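Local coordinates for RsfP (Uncultured bacterium, PDB 4GLJ), which is a methylthioadenosine phosphorylase, which probably cleaves methylthioadenosine with phosphate to release adenine, and which also binds the dye rhodamine B, at residues Q26-I38 / D48-A60. Residues are numbered along the deposited sequence; the frame is centred on the assembly and turned at random.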
loop_
_atom_site.group_PDB
_atom_site.type_symbol
_atom_site.label_atom_id
_atom_site.label_comp_id
_atom_site.label_asym_id
_atom_site.label_seq_id
_atom_site.Cartn_x
_atom_site.Cartn_y
_atom_site.Cartn_z
ATOM N N GLN A 26 -30.536 -7.185 -5.322
ATOM C CA GLN A 26 -31.746 -6.581 -4.794
ATOM C C GLN A 26 -32.220 -7.104 -3.429
ATOM O O GLN A 26 -31.790 -8.168 -2.963
ATOM C CB GLN A 26 -32.894 -6.646 -5.819
ATOM C CG GLN A 26 -33.291 -8.024 -6.298
ATOM C CD GLN A 26 -34.730 -8.021 -6.749
ATOM O OE1 GLN A 26 -35.142 -7.144 -7.514
ATOM N NE2 GLN A 26 -35.516 -8.972 -6.248
ATOM N N MET A 27 -33.090 -6.312 -2.801
ATOM C CA MET A 27 -33.884 -6.760 -1.685
ATOM C C MET A 27 -35.345 -6.959 -2.102
ATOM O O MET A 27 -36.163 -6.074 -1.891
ATOM C CB MET A 27 -33.803 -5.772 -0.538
ATOM C CG MET A 27 -32.597 -5.988 0.335
ATOM S SD MET A 27 -32.698 -5.102 1.908
ATOM C CE MET A 27 -32.745 -3.360 1.452
ATOM N N GLN A 28 -35.638 -8.124 -2.672
ATOM C CA GLN A 28 -37.005 -8.575 -3.047
ATOM C C GLN A 28 -38.159 -8.260 -2.058
ATOM O O GLN A 28 -39.241 -7.831 -2.483
ATOM C CB GLN A 28 -36.974 -10.093 -3.324
ATOM C CG GLN A 28 -38.312 -10.771 -3.625
ATOM C CD GLN A 28 -38.726 -10.633 -5.080
ATOM O OE1 GLN A 28 -38.508 -9.592 -5.703
ATOM N NE2 GLN A 28 -39.323 -11.685 -5.630
ATOM N N ALA A 29 -37.950 -8.471 -0.757
ATOM C CA ALA A 29 -39.058 -8.353 0.197
ATOM C C ALA A 29 -39.542 -6.900 0.515
ATOM O O ALA A 29 -40.646 -6.717 1.042
ATOM C CB ALA A 29 -38.759 -9.139 1.473
ATOM N N LEU A 30 -38.760 -5.867 0.184
ATOM C CA LEU A 30 -39.227 -4.499 0.492
ATOM C C LEU A 30 -40.507 -4.167 -0.251
ATOM O O LEU A 30 -40.646 -4.502 -1.429
ATOM C CB LEU A 30 -38.181 -3.443 0.153
ATOM C CG LEU A 30 -36.793 -3.597 0.772
ATOM C CD1 LEU A 30 -35.835 -2.607 0.079
ATOM C CD2 LEU A 30 -36.825 -3.389 2.281
ATOM N N THR A 31 -41.421 -3.495 0.437
ATOM C CA THR A 31 -42.624 -2.967 -0.187
ATOM C C THR A 31 -42.508 -1.493 -0.564
ATOM O O THR A 31 -41.678 -0.750 0.011
ATOM C CB THR A 31 -43.832 -3.118 0.758
ATOM O OG1 THR A 31 -43.593 -2.346 1.945
ATOM C CG2 THR A 31 -44.030 -4.590 1.133
ATOM N N ASN A 32 -43.360 -1.071 -1.510
ATOM C CA ASN A 32 -43.359 0.278 -2.084
ATOM C C ASN A 32 -41.937 0.699 -2.461
ATOM O O ASN A 32 -41.510 1.836 -2.150
ATOM C CB ASN A 32 -44.013 1.304 -1.153
ATOM C CG ASN A 32 -45.540 1.125 -1.071
ATOM O OD1 ASN A 32 -46.270 1.274 -2.064
ATOM N ND2 ASN A 32 -46.021 0.782 0.110
ATOM N N LYS A 33 -41.217 -0.219 -3.116
ATOM C CA LYS A 33 -39.877 0.062 -3.637
ATOM C C LYS A 33 -39.927 1.314 -4.490
ATOM O O LYS A 33 -40.924 1.565 -5.218
ATOM C CB LYS A 33 -39.349 -1.094 -4.476
ATOM C CG LYS A 33 -38.959 -2.336 -3.685
ATOM C CD LYS A 33 -38.454 -3.411 -4.656
ATOM C CE LYS A 33 -38.351 -4.776 -3.994
ATOM N NZ LYS A 33 -39.714 -5.283 -3.710
ATOM N N ARG A 34 -38.902 2.138 -4.363
ATOM C CA ARG A 34 -38.751 3.322 -5.229
ATOM C C ARG A 34 -37.267 3.645 -5.266
ATOM O O ARG A 34 -36.563 3.429 -4.244
ATOM C CB ARG A 34 -39.581 4.536 -4.739
ATOM C CG ARG A 34 -39.169 5.142 -3.380
ATOM C CD ARG A 34 -39.988 4.532 -2.257
ATOM N NE ARG A 34 -39.821 5.151 -0.947
ATOM C CZ ARG A 34 -40.244 4.577 0.176
ATOM N NH1 ARG A 34 -40.832 3.403 0.127
ATOM N NH2 ARG A 34 -40.072 5.161 1.355
ATOM N N SER A 35 -36.775 4.092 -6.415
ATOM C CA SER A 35 -35.341 4.340 -6.586
ATOM C C SER A 35 -35.045 5.827 -6.487
ATOM O O SER A 35 -35.817 6.640 -6.988
ATOM C CB SER A 35 -34.884 3.859 -7.950
ATOM O OG SER A 35 -34.810 2.458 -7.971
ATOM N N VAL A 36 -33.928 6.195 -5.869
ATOM C CA VAL A 36 -33.562 7.606 -5.851
ATOM C C VAL A 36 -32.141 7.737 -6.410
ATOM O O VAL A 36 -31.252 6.924 -6.069
ATOM C CB VAL A 36 -33.729 8.270 -4.456
ATOM C CG1 VAL A 36 -35.210 8.255 -4.038
ATOM C CG2 VAL A 36 -32.881 7.567 -3.419
ATOM N N LYS A 37 -31.964 8.694 -7.319
ATOM C CA LYS A 37 -30.647 9.029 -7.838
ATOM C C LYS A 37 -30.194 10.192 -6.980
ATOM O O LYS A 37 -30.895 11.177 -6.854
ATOM C CB LYS A 37 -30.707 9.449 -9.318
ATOM C CG LYS A 37 -29.348 9.351 -10.031
ATOM C CD LYS A 37 -29.420 9.864 -11.479
ATOM C CE LYS A 37 -29.792 8.749 -12.462
ATOM N NZ LYS A 37 -28.981 7.521 -12.152
ATOM N N ILE A 38 -29.069 10.035 -6.312
ATOM C CA ILE A 38 -28.567 11.064 -5.410
ATOM C C ILE A 38 -27.279 11.603 -6.056
ATOM O O ILE A 38 -26.418 10.809 -6.424
ATOM C CB ILE A 38 -28.325 10.466 -4.018
ATOM C CG1 ILE A 38 -29.665 10.036 -3.412
ATOM C CG2 ILE A 38 -27.591 11.472 -3.133
ATOM C CD1 ILE A 38 -29.583 9.215 -2.152
ATOM N N ASP A 48 -28.532 3.616 -8.370
ATOM C CA ASP A 48 -29.640 4.272 -7.677
ATOM C C ASP A 48 -29.890 3.543 -6.358
ATOM O O ASP A 48 -29.805 2.334 -6.299
ATOM C CB ASP A 48 -30.902 4.209 -8.537
ATOM C CG ASP A 48 -30.798 5.045 -9.802
ATOM O OD1 ASP A 48 -29.878 5.891 -9.930
ATOM O OD2 ASP A 48 -31.644 4.868 -10.680
ATOM N N ILE A 49 -30.063 4.281 -5.276
ATOM C CA ILE A 49 -30.417 3.692 -4.019
ATOM C C ILE A 49 -31.914 3.310 -4.012
ATOM O O ILE A 49 -32.794 4.108 -4.416
ATOM C CB ILE A 49 -30.006 4.670 -2.925
ATOM C CG1 ILE A 49 -28.464 4.644 -2.836
ATOM C CG2 ILE A 49 -30.629 4.324 -1.573
ATOM C CD1 ILE A 49 -27.933 5.952 -2.337
ATOM N N VAL A 50 -32.187 2.055 -3.657
ATOM C CA VAL A 50 -33.589 1.592 -3.520
ATOM C C VAL A 50 -34.106 1.805 -2.069
ATOM O O VAL A 50 -33.463 1.422 -1.084
ATOM C CB VAL A 50 -33.809 0.113 -3.917
ATOM C CG1 VAL A 50 -35.288 -0.286 -3.719
ATOM C CG2 VAL A 50 -33.481 -0.144 -5.387
ATOM N N LEU A 51 -35.243 2.468 -1.958
ATOM C CA LEU A 51 -35.937 2.650 -0.678
ATOM C C LEU A 51 -37.200 1.806 -0.653
ATOM O O LEU A 51 -37.946 1.728 -1.624
ATOM C CB LEU A 51 -36.274 4.119 -0.399
ATOM C CG LEU A 51 -35.023 5.007 -0.311
ATOM C CD1 LEU A 51 -35.412 6.438 -0.626
ATOM C CD2 LEU A 51 -34.414 4.923 1.063
ATOM N N GLY A 52 -37.428 1.163 0.478
ATOM C CA GLY A 52 -38.621 0.359 0.619
ATOM C C GLY A 52 -38.819 0.115 2.094
ATOM O O GLY A 52 -37.957 0.501 2.905
ATOM N N GLU A 53 -39.947 -0.514 2.425
ATOM C CA GLU A 53 -40.293 -0.831 3.807
ATOM C C GLU A 53 -40.248 -2.333 4.021
ATOM O O GLU A 53 -40.727 -3.109 3.208
ATOM C CB GLU A 53 -41.668 -0.248 4.210
ATOM C CG GLU A 53 -41.586 1.243 4.554
ATOM C CD GLU A 53 -41.430 2.117 3.298
ATOM O OE1 GLU A 53 -42.078 1.788 2.262
ATOM O OE2 GLU A 53 -40.667 3.125 3.356
ATOM N N LEU A 54 -39.612 -2.704 5.124
ATOM C CA LEU A 54 -39.595 -4.069 5.633
ATOM C C LEU A 54 -40.426 -3.924 6.889
ATOM O O LEU A 54 -40.032 -3.207 7.809
ATOM C CB LEU A 54 -38.108 -4.432 5.921
ATOM C CG LEU A 54 -37.529 -5.811 5.584
ATOM C CD1 LEU A 54 -37.975 -6.296 4.199
ATOM C CD2 LEU A 54 -36.007 -5.781 5.711
ATOM N N ASN A 55 -41.641 -4.518 6.900
ATOM C CA ASN A 55 -42.599 -4.294 7.990
ATOM C C ASN A 55 -42.785 -2.820 8.394
ATOM O O ASN A 55 -42.733 -2.459 9.573
ATOM C CB ASN A 55 -42.243 -5.122 9.234
ATOM C CG ASN A 55 -41.955 -6.596 8.918
ATOM O OD1 ASN A 55 -41.387 -6.944 7.871
ATOM N ND2 ASN A 55 -42.307 -7.467 9.853
ATOM N N GLY A 56 -43.010 -1.951 7.426
ATOM C CA GLY A 56 -43.204 -0.560 7.756
ATOM C C GLY A 56 -41.977 0.219 8.165
ATOM O O GLY A 56 -42.067 1.447 8.324
ATOM N N VAL A 57 -40.828 -0.460 8.337
ATOM C CA VAL A 57 -39.564 0.219 8.594
ATOM C C VAL A 57 -38.910 0.567 7.239
ATOM O O VAL A 57 -38.699 -0.317 6.429
ATOM C CB VAL A 57 -38.559 -0.699 9.328
ATOM C CG1 VAL A 57 -37.230 0.032 9.573
ATOM C CG2 VAL A 57 -39.140 -1.264 10.618
ATOM N N THR A 58 -38.617 1.839 6.996
ATOM C CA THR A 58 -37.966 2.273 5.754
ATOM C C THR A 58 -36.481 1.903 5.791
ATOM O O THR A 58 -35.789 2.206 6.770
ATOM C CB THR A 58 -38.130 3.801 5.568
ATOM O OG1 THR A 58 -39.523 4.076 5.418
ATOM C CG2 THR A 58 -37.399 4.310 4.331
ATOM N N VAL A 59 -36.008 1.219 4.749
ATOM C CA VAL A 59 -34.591 0.814 4.664
ATOM C C VAL A 59 -34.076 1.311 3.305
ATOM O O VAL A 59 -34.837 1.318 2.337
ATOM C CB VAL A 59 -34.528 -0.713 4.692
ATOM C CG1 VAL A 59 -33.117 -1.149 4.574
ATOM C CG2 VAL A 59 -35.098 -1.257 6.009
ATOM N N ALA A 60 -32.814 1.760 3.245
ATOM C CA ALA A 60 -32.147 2.072 1.967
ATOM C C ALA A 60 -31.250 0.882 1.569
ATOM O O ALA A 60 -30.493 0.368 2.397
ATOM C CB ALA A 60 -31.300 3.333 2.125
#
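Glu-53 OE2 receives Arg-34 NH2 at 2.9 Å on its syn lone pair and the hydroxyl of Thr-58 on its anti lone pair. The other carboxylate oxygen, Glu-53 OE1, takes Arg-34 NH1 at 3.0 Å, and this end-on salt bridge keeps the guanidinium and carboxylate planes only 25° apart. Arg-34 NH1 also donates to Asn-32 O at 2.8 Å, so the positive group ties the corner at Asn-32 to the facing strand. A bend at chi2 (-94°) swings the arginine chain across Leu-51, whose CB lies over one guanidinium face, 3.7 Å from Arg-34 NE. With a methionine in this position, the Glu-53 carboxylate would probably lose its charged mate, keeping Thr-58 but becoming freer to turn, and Asn-32 O would lose this donor.

The backbone pairing here illustrates how a short edge strand joins the mixed sheet of the phosphorylase fold. Strand 33-36 runs antiparallel to 49-54 (151° between directions), and 49-54 turns through a type I' hairpin at Asn-55 and Gly-56 into 57-63, which pairs in parallel with strand 16-20. A beta bulge shifts the register between Thr-31 and Arg-34. On its N-terminal side, Glu-53 O accepts both the amide of Thr-31, at 2.9 Å from Thr-31 N, and, from above the carbonyl plane, Thr-31 OG1.

Leu-30 packs against Gly-52, where any side chain would run into Leu-30 CB, and sets its CD2 3.7 Å from Leu-54 CD1. On the face shared with Arg-34, Val-36 CG1 meets Leu-51 CD1 at 3.9 Å, the side chains crossing at about a right angle. Past the strand, Lys-37 bends at chi3 and chi4 to bring NZ into a salt bridge with Asp-48 OD1, 2.9 Å away, while Ile-38 touches Ile-49 through their CD1 methyls, both leaning on helix 78-87.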